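Local coordinates for protein aminotransferase (Streptomyces pactum, PDB 4ZM4) that belongs to the class-III aminotransferases, pyridoxal-phosphate-dependent proteins of fold type I, and forms a two-subunit assembly that holds its cofactor near the subunit boundary, at residues R77-A82 with V321-G326; G113-R118 with G292-M297; R135-R140 with G245-F250; Q343-T348 with D430-V435; T367-A372 with W421-A426. The protein carries 1 engineered substitution. One frame throughout, in Å; residues are numbered along the deposited sequence.

Interaction 1: R77-A82 with V321-G326; sequences REVLDA and VVAMLG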
# COMPACT_ATOMS: atom_id res chain seq x y z
N ARG B 77 5.76 22.29 5.98
CA ARG B 77 5.46 22.33 7.42
C ARG B 77 3.96 22.33 7.76
O ARG B 77 3.54 21.68 8.72
CB ARG B 77 6.21 23.48 8.11
CG ARG B 77 7.67 23.11 8.39
CD ARG B 77 8.45 24.14 9.23
NE ARG B 77 8.18 24.01 10.67
CZ ARG B 77 8.66 23.04 11.46
NH1 ARG B 77 9.42 22.05 10.97
NH2 ARG B 77 8.35 23.03 12.75
N GLU B 78 3.17 23.04 6.98
CA GLU B 78 1.72 23.07 7.17
C GLU B 78 1.11 21.69 7.15
O GLU B 78 0.04 21.49 7.70
CB GLU B 78 1.05 23.94 6.11
CG GLU B 78 1.34 25.42 6.26
CD GLU B 78 0.88 26.20 5.06
OE1 GLU B 78 1.56 26.13 4.01
OE2 GLU B 78 -0.16 26.90 5.15
N VAL B 79 1.77 20.75 6.51
CA VAL B 79 1.30 19.38 6.46
C VAL B 79 2.07 18.46 7.42
O VAL B 79 1.46 17.59 8.03
CB VAL B 79 1.34 18.87 4.99
CG1 VAL B 79 0.94 17.40 4.88
CG2 VAL B 79 0.44 19.74 4.11
N LEU B 80 3.39 18.60 7.51
CA LEU B 80 4.17 17.92 8.58
C LEU B 80 3.45 18.06 9.90
O LEU B 80 3.17 17.08 10.56
CB LEU B 80 5.61 18.48 8.73
CG LEU B 80 6.28 18.79 10.12
CD1 LEU B 80 6.70 17.58 10.96
CD2 LEU B 80 7.49 19.69 9.98
N ASP B 81 3.18 19.31 10.28
CA ASP B 81 2.71 19.62 11.62
C ASP B 81 1.40 18.95 11.94
O ASP B 81 1.21 18.46 13.04
CB ASP B 81 2.55 21.13 11.81
CG ASP B 81 3.88 21.88 11.86
OD1 ASP B 81 4.95 21.23 12.00
OD2 ASP B 81 3.83 23.13 11.77
N ALA B 82 0.49 18.94 10.98
CA ALA B 82 -0.79 18.25 11.17
C ALA B 82 -0.59 16.73 11.37
O ALA B 82 -1.18 16.12 12.28
CB ALA B 82 -1.75 18.54 10.02
N VAL B 321 -4.49 14.02 4.34
CA VAL B 321 -5.41 14.39 3.27
C VAL B 321 -6.11 15.68 3.66
O VAL B 321 -6.21 16.60 2.85
CB VAL B 321 -6.45 13.28 2.96
CG1 VAL B 321 -7.55 13.75 2.03
CG2 VAL B 321 -5.77 12.06 2.35
N VAL B 322 -6.57 15.76 4.90
CA VAL B 322 -7.27 16.95 5.40
C VAL B 322 -6.40 18.21 5.36
O VAL B 322 -6.82 19.27 4.91
CB VAL B 322 -7.80 16.71 6.83
CG1 VAL B 322 -8.20 18.03 7.51
CG2 VAL B 322 -8.98 15.73 6.78
N ALA B 323 -5.17 18.08 5.84
CA ALA B 323 -4.24 19.22 5.81
C ALA B 323 -3.88 19.63 4.37
O ALA B 323 -3.84 20.82 4.06
CB ALA B 323 -2.97 18.90 6.59
N MET B 324 -3.67 18.65 3.49
CA MET B 324 -3.19 18.94 2.15
C MET B 324 -4.30 19.50 1.32
O MET B 324 -4.13 20.53 0.66
CB MET B 324 -2.62 17.69 1.50
CG MET B 324 -1.97 17.91 0.15
SD MET B 324 -0.55 19.03 0.16
CE MET B 324 0.15 18.68 -1.46
N LEU B 325 -5.45 18.84 1.34
CA LEU B 325 -6.58 19.33 0.54
C LEU B 325 -7.16 20.62 1.15
O LEU B 325 -7.63 21.48 0.41
CB LEU B 325 -7.64 18.26 0.37
CG LEU B 325 -7.27 16.99 -0.40
CD1 LEU B 325 -8.48 16.11 -0.68
CD2 LEU B 325 -6.58 17.33 -1.71
N GLY B 326 -7.10 20.76 2.48
CA GLY B 326 -7.45 22.01 3.15
C GLY B 326 -6.59 23.16 2.70
O GLY B 326 -7.10 24.22 2.32
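Arg77 opens the first turn of helix 77-89 on the side turned from helix 315-329, and Asp81 of the next turn sets OD1 over one face of its guanidinium. Arg77 NH2 is a long 3.9 Å from Asp81 OD1, so the two attract as charges and no N-H is directed at the oxygen. Arg77 also packs on Ala88 of the second subunit. Glu78 meets the partner helix through its backbone: its O rests 4.1 Å from Ala323 CB, while its carboxylate reaches past the segment to a salt bridge with Lys327, a suitable end for a chain at the exposed margin. At Val79 the backbones come nearest, its CA 5.6 Å from Ala323 CA. CG1 is anti to the backbone N, which leaves CG2 anti to the carbonyl carbon and pointed at the other helix, 4.3 Å from Ala323 CB and 4.1 Å from Met324 SD. The two helices form a nearly antiparallel pair, their short axes 8.9 Å apart at 158°, within the helical layers of the fold type I architecture. Met324 has CG anti to its own N and then bends at chi2 (61°), which swings the sulfur across the valine obliquely; Phe72 and Val280 pack on the same methionine. Leu80 points away from the partner helix and packs on Ala84 of the second subunit, as a large apolar chain can at an interface. One turn after Val79, Ala82 brings its methyl tip to tip with that of Ala323, CB to CB at 3.7 Å; a single methyl on each side lets the backbones come near without a bulky group between them.

Interaction 2: G113-R118 with G292-M297; sequences GVEQVR and GRRHAM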
# COMPACT_ATOMS: atom_id res chain seq x y z
N GLY B 113 -16.75 14.29 -9.94
CA GLY B 113 -17.31 12.94 -10.09
C GLY B 113 -17.28 12.07 -8.85
O GLY B 113 -17.56 10.89 -8.95
N VAL B 114 -16.87 12.63 -7.70
CA VAL B 114 -16.75 11.85 -6.47
C VAL B 114 -17.66 12.37 -5.37
O VAL B 114 -17.54 13.53 -4.97
CB VAL B 114 -15.31 11.85 -5.93
CG1 VAL B 114 -15.23 11.12 -4.59
CG2 VAL B 114 -14.36 11.21 -6.93
N GLU B 115 -18.55 11.51 -4.89
CA GLU B 115 -19.36 11.80 -3.70
C GLU B 115 -19.00 10.91 -2.50
O GLU B 115 -19.16 11.31 -1.37
CB GLU B 115 -20.84 11.64 -4.04
CG GLU B 115 -21.31 12.64 -5.09
CD GLU B 115 -22.77 12.45 -5.52
OE1 GLU B 115 -23.28 11.32 -5.54
OE2 GLU B 115 -23.41 13.47 -5.84
N GLN B 116 -18.55 9.69 -2.76
CA GLN B 116 -18.10 8.76 -1.72
C GLN B 116 -16.80 8.10 -2.16
O GLN B 116 -16.55 7.91 -3.36
CB GLN B 116 -19.13 7.66 -1.51
CG GLN B 116 -20.48 8.13 -1.03
CD GLN B 116 -21.46 6.97 -0.82
OE1 GLN B 116 -21.69 6.16 -1.72
NE2 GLN B 116 -22.08 6.94 0.35
N VAL B 117 -15.98 7.72 -1.19
CA VAL B 117 -14.70 7.09 -1.47
C VAL B 117 -14.45 5.93 -0.54
O VAL B 117 -15.15 5.76 0.47
CB VAL B 117 -13.51 8.09 -1.32
CG1 VAL B 117 -13.61 9.20 -2.31
CG2 VAL B 117 -13.45 8.68 0.09
N ARG B 118 -13.44 5.13 -0.89
CA ARG B 118 -12.75 4.29 0.07
C ARG B 118 -11.26 4.54 -0.07
O ARG B 118 -10.79 4.91 -1.14
CB ARG B 118 -13.07 2.83 -0.12
CG ARG B 118 -14.45 2.46 0.40
CD ARG B 118 -14.50 1.03 0.88
NE ARG B 118 -15.85 0.57 1.17
CZ ARG B 118 -16.13 -0.63 1.68
NH1 ARG B 118 -15.15 -1.50 1.95
NH2 ARG B 118 -17.39 -0.96 1.93
N GLY B 292 -16.59 7.53 -6.52
CA GLY B 292 -17.46 8.04 -7.58
C GLY B 292 -18.76 8.57 -6.97
O GLY B 292 -18.84 8.79 -5.76
N ARG B 293 -19.78 8.74 -7.80
CA ARG B 293 -21.09 9.13 -7.30
C ARG B 293 -21.73 7.95 -6.60
O ARG B 293 -21.23 6.81 -6.71
CB ARG B 293 -21.96 9.65 -8.43
CG ARG B 293 -21.48 11.00 -8.92
CD ARG B 293 -22.38 11.56 -9.99
NE ARG B 293 -21.90 12.85 -10.50
CZ ARG B 293 -22.04 14.03 -9.89
NH1 ARG B 293 -22.64 14.14 -8.70
NH2 ARG B 293 -21.58 15.12 -10.50
N ARG B 294 -22.83 8.22 -5.88
CA ARG B 294 -23.45 7.17 -5.04
C ARG B 294 -23.88 5.94 -5.82
O ARG B 294 -23.73 4.83 -5.36
CB ARG B 294 -24.63 7.70 -4.24
CG ARG B 294 -24.23 8.57 -3.04
CD ARG B 294 -24.92 9.90 -2.96
NE ARG B 294 -24.21 10.93 -2.23
CZ ARG B 294 -23.93 10.90 -0.94
NH1 ARG B 294 -24.29 9.87 -0.16
NH2 ARG B 294 -23.23 11.90 -0.43
N HIS B 295 -24.34 6.15 -7.05
CA HIS B 295 -24.76 5.02 -7.88
C HIS B 295 -23.57 4.07 -8.17
O HIS B 295 -23.65 2.89 -7.90
CB HIS B 295 -25.43 5.48 -9.19
CG HIS B 295 -26.19 4.37 -9.88
ND1 HIS B 295 -25.75 3.74 -11.03
CD2 HIS B 295 -27.31 3.71 -9.50
CE1 HIS B 295 -26.59 2.77 -11.35
NE2 HIS B 295 -27.54 2.72 -10.43
N ALA B 296 -22.48 4.62 -8.68
CA ALA B 296 -21.29 3.81 -9.00
C ALA B 296 -20.70 3.13 -7.76
O ALA B 296 -20.09 2.05 -7.88
CB ALA B 296 -20.23 4.66 -9.70
N MET B 297 -20.86 3.74 -6.59
CA MET B 297 -20.30 3.20 -5.34
C MET B 297 -21.25 2.31 -4.54
O MET B 297 -20.94 1.96 -3.40
CB MET B 297 -19.80 4.36 -4.45
CG MET B 297 -18.63 5.13 -5.06
SD MET B 297 -17.19 4.04 -5.19
CE MET B 297 -16.58 4.15 -3.51
O HOH W 1 -20.57 13.45 -1.06
O HOH W 2 -23.24 4.45 -2.92
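A classic beta bulge joins strand 116-120, the outermost of its sheet within this chain, to the end of strand 288-292 in the large mixed sheet of the fold type I domain. The backbone bonds define it: Gly292 O accepts from two successive amides, Glu115 N from above the carbonyl plane at 2.9 Å and Gln116 N almost along the C=O axis at 3.1 Å. Gly292 N returns a bond to Gln116 O. Gly113 O also comes to 3.2 Å from Gly292 CA, a CA-H...O contact.

Charge pairs form the second group. Glu115, extended beyond CG, splits its carboxylate between two arginines. OE2 meets Arg293 NH1 at 3.0 Å in the guanidinium plane, while OE1 takes Arg294 N on its anti lone pair and forms a longer salt bridge to Arg294 NE. Arg293 NE has a second anion, Glu271, so its positive charge is probably shared between two carboxylates.

Packing and water complete the contact. Met297, bent at chi2 and chi3, brings CE close to Gln116 O and Val117 CA, and Ser23 of the second subunit packs on Gln116. One water donates both to Gln116 OE1 at 2.6 Å and to Arg294 O at 2.5 Å.

Interaction 3: R135-R140 with G245-F250; sequences RATTGR and GAMLVF
Three side chains of the helix end and the turn after it touch the start of strand 247-251 and the loop residues just before it, with no direct hydrogen bond between the segments. Met247 extends from the strand toward the helix end, its CG anti to the carbonyl carbon and its chain bent at chi3 (79°). The sulfur thereby lies across Thr137, 4.1 Å from its CB, the two chains crossing at about a right angle. Thr138 presents its methyl: CG2 sits 3.6 Å from Gly245 O and 4.2 Å from Met247 CG. Arg140, extended from CG to NE, lays one guanidinium face over Gly245 O, which is 3.6 Å from NH1; no N-H is aimed at this oxygen.

The polar ends of these residues are held by a second shell. Arg140 NH1 gives its bond to Ile212 O and NH2 to Ser244 O, which fixes the plane above the glycine. Thr138 OG1 lies between backbone N and carbonyl carbon, bonds to Ala134 O, and accepts from Arg140 N at 3.2 Å. Thr137 OG1 bonds to Leu133 O, so the threonines offer carbon to the strand, Thr138 its methyl and Thr137 its CB and methyl.

Gly139 and Gly245 each leave a helix with positive phi (68° and 82°), a conformation that suits glycine. The ST turn at Thr138 lies at the C-terminal end of helix 123-138, where the helix packs on the large mixed sheet, the helix-on-sheet layering of fold type I aminotransferases.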
# COMPACT_ATOMS: atom_id res chain seq x y z
N ARG B 135 -16.07 -4.86 -12.11
CA ARG B 135 -16.44 -6.23 -12.50
C ARG B 135 -17.65 -6.68 -11.70
O ARG B 135 -18.61 -7.25 -12.26
CB ARG B 135 -15.26 -7.19 -12.31
CG ARG B 135 -14.08 -6.91 -13.24
CD ARG B 135 -12.90 -7.81 -12.93
NE ARG B 135 -12.05 -8.00 -14.11
CZ ARG B 135 -10.77 -7.63 -14.27
NH1 ARG B 135 -10.10 -7.02 -13.27
NH2 ARG B 135 -10.16 -7.89 -15.46
N ALA B 136 -17.64 -6.43 -10.38
CA ALA B 136 -18.76 -6.85 -9.51
C ALA B 136 -20.07 -6.14 -9.87
O ALA B 136 -21.15 -6.76 -9.83
CB ALA B 136 -18.43 -6.62 -8.05
N THR B 137 -19.97 -4.87 -10.24
CA THR B 137 -21.12 -4.03 -10.48
C THR B 137 -21.80 -4.36 -11.82
O THR B 137 -23.02 -4.44 -11.91
CB THR B 137 -20.70 -2.52 -10.40
OG1 THR B 137 -20.20 -2.24 -9.10
CG2 THR B 137 -21.88 -1.57 -10.66
N THR B 138 -20.99 -4.52 -12.85
CA THR B 138 -21.50 -4.80 -14.19
C THR B 138 -21.76 -6.29 -14.39
O THR B 138 -22.44 -6.67 -15.33
CB THR B 138 -20.47 -4.39 -15.24
OG1 THR B 138 -19.21 -5.03 -14.98
CG2 THR B 138 -20.27 -2.88 -15.23
N GLY B 139 -21.22 -7.15 -13.54
CA GLY B 139 -21.30 -8.59 -13.76
C GLY B 139 -20.48 -9.02 -14.96
O GLY B 139 -20.72 -10.07 -15.53
N ARG B 140 -19.50 -8.20 -15.36
CA ARG B 140 -18.64 -8.51 -16.51
C ARG B 140 -17.24 -8.67 -15.98
O ARG B 140 -17.00 -8.45 -14.81
CB ARG B 140 -18.71 -7.39 -17.55
CG ARG B 140 -20.13 -7.06 -18.01
CD ARG B 140 -20.16 -5.79 -18.88
NE ARG B 140 -21.50 -5.38 -19.29
CZ ARG B 140 -21.77 -4.35 -20.09
NH1 ARG B 140 -20.79 -3.61 -20.58
NH2 ARG B 140 -23.04 -4.03 -20.36
N GLY B 245 -22.63 0.49 -21.17
CA GLY B 245 -22.79 0.08 -19.78
C GLY B 245 -21.47 -0.32 -19.13
O GLY B 245 -21.46 -1.03 -18.14
N ALA B 246 -20.36 0.13 -19.71
CA ALA B 246 -19.04 -0.07 -19.12
C ALA B 246 -18.70 1.09 -18.21
O ALA B 246 -19.01 2.23 -18.52
CB ALA B 246 -17.99 -0.20 -20.21
N MET B 247 -18.05 0.83 -17.08
CA MET B 247 -17.66 1.92 -16.17
C MET B 247 -16.41 2.57 -16.73
O MET B 247 -15.49 1.89 -17.18
CB MET B 247 -17.46 1.41 -14.73
CG MET B 247 -18.74 0.83 -14.16
SD MET B 247 -18.67 0.47 -12.39
CE MET B 247 -18.91 2.09 -11.68
N LEU B 248 -16.40 3.90 -16.74
CA LEU B 248 -15.21 4.64 -17.12
C LEU B 248 -14.43 4.96 -15.84
O LEU B 248 -14.98 5.58 -14.91
CB LEU B 248 -15.57 5.93 -17.89
CG LEU B 248 -14.40 6.85 -18.32
CD1 LEU B 248 -13.34 6.13 -19.12
CD2 LEU B 248 -14.94 8.02 -19.13
N VAL B 249 -13.17 4.49 -15.78
CA VAL B 249 -12.30 4.71 -14.64
C VAL B 249 -11.16 5.64 -15.03
O VAL B 249 -10.29 5.27 -15.81
CB VAL B 249 -11.72 3.38 -14.09
CG1 VAL B 249 -11.01 3.61 -12.78
CG2 VAL B 249 -12.82 2.33 -13.86
N PHE B 250 -11.13 6.84 -14.45
CA PHE B 250 -9.99 7.73 -14.62
C PHE B 250 -9.02 7.42 -13.51
O PHE B 250 -9.34 7.56 -12.32
CB PHE B 250 -10.38 9.22 -14.54
CG PHE B 250 -10.93 9.80 -15.81
CD1 PHE B 250 -11.17 9.03 -16.93
CD2 PHE B 250 -11.27 11.14 -15.87
CE1 PHE B 250 -11.71 9.57 -18.10
CE2 PHE B 250 -11.83 11.69 -17.02
CZ PHE B 250 -12.03 10.90 -18.14

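Interaction 4: Q343-T348 with D430-V435; sequences QYMEDT and DVIDKV
Tyr344 O is gripped twice: by Thr348 N in the regular helical bond at 3.0 Å and by Thr348 OG1 at 2.6 Å. The hydroxyl can turn back onto its own helix because OG1 is anti to the carbonyl carbon, and it also stands over the centre of the Tyr344 ring. Helices 334-355 and 429-444 run side by side as a nearly parallel pair, their short axes crossing at -21° and 10.0 Å apart, on the smaller domain of the fold.

Ile432 fills the gap. A branched chain suits it, since its two arms serve different neighbours: CG2 lies 3.7 Å from Tyr344 CD2 and also near Thr348 OG1, while CG1 meets Met345 CE at 3.6 Å. Met345, bent at chi2 and chi3, curls its methyl toward the isoleucine and sends SD to Val435 CG1; Leu63 packs on both Met345 and Val435.

At the exposed margin the contact turns polar. Tyr344 has CG anti to its N (chi1 -168°), which carries the ring across to the other helix at about a right angle to Asp433. Its OH donates to the syn lone pair of Asp433 OD1 at 2.7 Å.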
# COMPACT_ATOMS: atom_id res chain seq x y z
N GLN B 343 5.05 27.33 -17.38
CA GLN B 343 5.30 28.06 -18.60
C GLN B 343 6.72 28.56 -18.59
O GLN B 343 7.44 28.48 -19.59
CB GLN B 343 4.31 29.23 -18.76
CG GLN B 343 4.40 29.95 -20.11
CD GLN B 343 3.84 29.12 -21.24
OE1 GLN B 343 4.56 28.61 -22.08
NE2 GLN B 343 2.52 28.98 -21.26
N TYR B 344 7.13 29.14 -17.46
CA TYR B 344 8.47 29.68 -17.37
C TYR B 344 9.52 28.58 -17.53
O TYR B 344 10.56 28.81 -18.15
CB TYR B 344 8.67 30.46 -16.07
CG TYR B 344 9.96 31.28 -16.06
CD1 TYR B 344 10.18 32.30 -16.99
CD2 TYR B 344 10.95 31.03 -15.11
CE1 TYR B 344 11.35 33.04 -16.99
CE2 TYR B 344 12.11 31.78 -15.09
CZ TYR B 344 12.30 32.79 -16.03
OH TYR B 344 13.46 33.54 -16.00
N MET B 345 9.27 27.40 -16.97
CA MET B 345 10.24 26.30 -17.12
C MET B 345 10.25 25.89 -18.57
O MET B 345 11.31 25.74 -19.15
CB MET B 345 9.91 25.10 -16.22
CG MET B 345 10.88 23.92 -16.40
SD MET B 345 12.54 24.22 -15.70
CE MET B 345 12.21 23.82 -13.99
N GLU B 346 9.06 25.72 -19.15
CA GLU B 346 8.97 25.36 -20.56
C GLU B 346 9.73 26.35 -21.44
O GLU B 346 10.57 25.93 -22.24
CB GLU B 346 7.52 25.25 -21.01
CG GLU B 346 7.38 24.96 -22.50
CD GLU B 346 5.95 24.78 -22.97
OE1 GLU B 346 4.99 24.94 -22.17
OE2 GLU B 346 5.79 24.44 -24.16
N ASP B 347 9.46 27.66 -21.30
CA ASP B 347 10.12 28.67 -22.15
C ASP B 347 11.65 28.64 -21.99
O ASP B 347 12.40 28.66 -22.97
CB ASP B 347 9.58 30.09 -21.88
CG ASP B 347 8.08 30.24 -22.20
OD1 ASP B 347 7.51 29.45 -23.00
OD2 ASP B 347 7.45 31.17 -21.64
N THR B 348 12.09 28.56 -20.74
CA THR B 348 13.52 28.55 -20.41
C THR B 348 14.25 27.36 -21.01
O THR B 348 15.29 27.52 -21.64
CB THR B 348 13.71 28.49 -18.89
OG1 THR B 348 13.07 29.64 -18.31
CG2 THR B 348 15.17 28.51 -18.54
N ASP B 430 14.08 31.97 -9.70
CA ASP B 430 15.53 31.90 -9.52
C ASP B 430 16.01 30.46 -9.68
O ASP B 430 17.04 30.22 -10.31
CB ASP B 430 15.99 32.45 -8.15
CG ASP B 430 15.77 33.98 -7.99
OD1 ASP B 430 15.81 34.45 -6.84
OD2 ASP B 430 15.62 34.71 -9.00
N VAL B 431 15.25 29.50 -9.11
CA VAL B 431 15.56 28.07 -9.22
C VAL B 431 15.61 27.63 -10.69
O VAL B 431 16.57 27.02 -11.13
CB VAL B 431 14.53 27.21 -8.46
CG1 VAL B 431 14.69 25.74 -8.84
CG2 VAL B 431 14.70 27.37 -6.96
N ILE B 432 14.59 28.02 -11.44
CA ILE B 432 14.50 27.69 -12.85
C ILE B 432 15.63 28.34 -13.64
O ILE B 432 16.14 27.74 -14.59
CB ILE B 432 13.11 28.11 -13.39
CG1 ILE B 432 12.02 27.24 -12.74
CG2 ILE B 432 13.06 28.02 -14.91
CD1 ILE B 432 10.62 27.78 -12.82
N ASP B 433 16.02 29.57 -13.29
CA ASP B 433 17.20 30.19 -13.89
C ASP B 433 18.47 29.37 -13.60
O ASP B 433 19.26 29.15 -14.50
CB ASP B 433 17.36 31.68 -13.47
CG ASP B 433 16.30 32.61 -14.12
OD1 ASP B 433 15.62 32.21 -15.09
OD2 ASP B 433 16.18 33.76 -13.67
N LYS B 434 18.65 28.90 -12.37
CA LYS B 434 19.77 27.98 -12.08
C LYS B 434 19.66 26.70 -12.89
O LYS B 434 20.66 26.16 -13.34
CB LYS B 434 19.83 27.61 -10.60
CG LYS B 434 20.28 28.74 -9.70
CD LYS B 434 20.64 28.22 -8.31
CE LYS B 434 20.90 29.38 -7.35
NZ LYS B 434 21.39 28.89 -6.02
N VAL B 435 18.45 26.18 -13.06
CA VAL B 435 18.28 24.95 -13.83
C VAL B 435 18.76 25.17 -15.27
O VAL B 435 19.47 24.34 -15.82
CB VAL B 435 16.83 24.46 -13.79
CG1 VAL B 435 16.58 23.40 -14.85
CG2 VAL B 435 16.49 23.94 -12.39

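Interaction 5: T367-A372 with W421-A426; sequences TLMSVA and WFLSTA
Trp421 starts the pairing: its N donates to Met369 O at 2.6 Å, nearly along the C=O axis, and its O accepts from Met369 N in the same antiparallel hydrogen-bonded pair. Its indole meets Val371 CG2 face-on, a CH-pi contact 3.7 Å from the six-membered ring centroid and 12° off the normal. The extended Met369 lies alongside, its SD meeting the ring obliquely in a Met-aromatic contact. Indole NE1 donates to a water that in turn donates to Val371 O, so the buried N-H and carbonyl share one bridge.

Phe422, in the non-hydrogen-bonded pair with Leu368, lies on the other face of this three-stranded sheet. Leu368 CD1 presses to 3.4 Å from Phe422 CE2, and the phenylalanine side chain is about 5 Å from bound P3B. Leu423 N donates in plane to Thr367 O at 3.0 Å. Leu423 CB rests 3.9 Å from Thr367 CB and its CD1 reaches Met369 SD, while Arg258 joins Leu423 O to Thr367 OG1. Beyond, Ser424 OG accepts from Ala426 N, an ST turn.

Backbone bonds thus set the register, and apolar chains pack on both faces, with Phe422 the residue of this contact near P3B.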
# COMPACT_ATOMS: atom_id res chain seq x y z
N THR B 367 2.10 21.77 -14.25
CA THR B 367 3.42 21.48 -13.71
C THR B 367 3.88 20.06 -14.02
O THR B 367 4.90 19.60 -13.50
CB THR B 367 3.40 21.72 -12.18
OG1 THR B 367 2.23 21.14 -11.59
CG2 THR B 367 3.41 23.19 -11.89
N LEU B 368 3.10 19.35 -14.82
CA LEU B 368 3.45 18.00 -15.30
C LEU B 368 4.11 18.26 -16.65
O LEU B 368 3.58 19.02 -17.47
CB LEU B 368 2.19 17.21 -15.50
CG LEU B 368 1.96 15.83 -14.95
CD1 LEU B 368 2.39 15.69 -13.51
CD2 LEU B 368 0.48 15.56 -15.08
N MET B 369 5.30 17.72 -16.85
CA MET B 369 6.15 18.14 -17.95
C MET B 369 7.11 17.01 -18.40
O MET B 369 7.82 16.44 -17.56
CB MET B 369 6.95 19.35 -17.47
CG MET B 369 7.72 20.09 -18.52
SD MET B 369 8.34 21.63 -17.81
CE MET B 369 9.35 22.11 -19.22
N SER B 370 7.16 16.74 -19.71
CA SER B 370 8.17 15.82 -20.31
C SER B 370 9.16 16.62 -21.18
O SER B 370 8.76 17.53 -21.90
CB SER B 370 7.68 14.54 -21.05
OG SER B 370 6.91 14.78 -22.20
N VAL B 371 10.43 16.25 -21.06
CA VAL B 371 11.53 16.86 -21.79
C VAL B 371 12.42 15.75 -22.34
O VAL B 371 13.06 15.04 -21.58
CB VAL B 371 12.41 17.78 -20.90
CG1 VAL B 371 13.60 18.31 -21.67
CG2 VAL B 371 11.59 18.94 -20.35
N ALA B 372 12.43 15.60 -23.66
CA ALA B 372 13.11 14.53 -24.32
C ALA B 372 13.98 15.07 -25.45
O ALA B 372 13.52 15.80 -26.31
CB ALA B 372 12.10 13.52 -24.86
N TRP B 421 8.93 15.30 -15.45
CA TRP B 421 9.29 16.22 -14.36
C TRP B 421 8.01 16.63 -13.63
O TRP B 421 6.94 16.83 -14.26
CB TRP B 421 9.88 17.52 -14.95
CG TRP B 421 11.16 17.40 -15.74
CD1 TRP B 421 11.79 16.25 -16.12
CD2 TRP B 421 11.93 18.47 -16.30
NE1 TRP B 421 12.91 16.55 -16.86
CE2 TRP B 421 13.02 17.91 -16.96
CE3 TRP B 421 11.79 19.87 -16.28
CZ2 TRP B 421 13.97 18.70 -17.61
CZ3 TRP B 421 12.72 20.63 -16.93
CH2 TRP B 421 13.81 20.06 -17.57
N PHE B 422 8.11 16.82 -12.32
CA PHE B 422 6.98 17.23 -11.48
C PHE B 422 7.29 18.53 -10.74
O PHE B 422 7.76 18.53 -9.59
CB PHE B 422 6.69 16.14 -10.45
CG PHE B 422 6.16 14.88 -11.06
CD1 PHE B 422 7.01 13.86 -11.40
CD2 PHE B 422 4.80 14.71 -11.27
CE1 PHE B 422 6.51 12.67 -11.90
CE2 PHE B 422 4.32 13.53 -11.80
CZ PHE B 422 5.17 12.51 -12.11
N LEU B 423 7.00 19.67 -11.37
CA LEU B 423 7.33 20.99 -10.75
C LEU B 423 6.42 21.30 -9.55
O LEU B 423 5.37 20.70 -9.37
CB LEU B 423 7.31 22.11 -11.78
CG LEU B 423 8.04 21.84 -13.10
CD1 LEU B 423 7.98 23.07 -13.99
CD2 LEU B 423 9.49 21.44 -12.89
N SER B 424 6.86 22.26 -8.74
CA SER B 424 6.24 22.59 -7.47
C SER B 424 6.35 24.08 -7.25
O SER B 424 7.03 24.77 -8.01
CB SER B 424 6.94 21.88 -6.33
OG SER B 424 8.12 22.56 -5.97
N THR B 425 5.67 24.59 -6.23
CA THR B 425 5.70 26.03 -5.96
C THR B 425 7.06 26.42 -5.45
O THR B 425 7.40 27.61 -5.44
CB THR B 425 4.64 26.44 -4.92
OG1 THR B 425 4.84 25.68 -3.74
CG2 THR B 425 3.24 26.17 -5.46
N ALA B 426 7.88 25.44 -5.07
CA ALA B 426 9.26 25.72 -4.65
C ALA B 426 10.20 25.92 -5.83
O ALA B 426 11.35 26.36 -5.64
CB ALA B 426 9.79 24.61 -3.76
O HOH W 3 13.74 14.47 -19.07

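Interaction 5 is the most central and wholly buried, and unites strand hydrogen bonds with aromatic packing. Interaction 4 backs it: Met345 of helix 334-355 packs on Leu423 and Met369, so a helix pair lies against the three-stranded sheet. On the opposite side of the chain's centre, interactions 2 and 3 share the large mixed sheet and touch where Ala296 CB meets Met247 CE, yet one is ruled by charges and a bulge and the other by methyls, sulfur and a guanidinium face. Interaction 1 stands apart, helix packing with no hydrogen bond or salt bridge across it. Interactions 1, 2 and 3 reach the second subunit, whereas 4 and 5 stay within one chain.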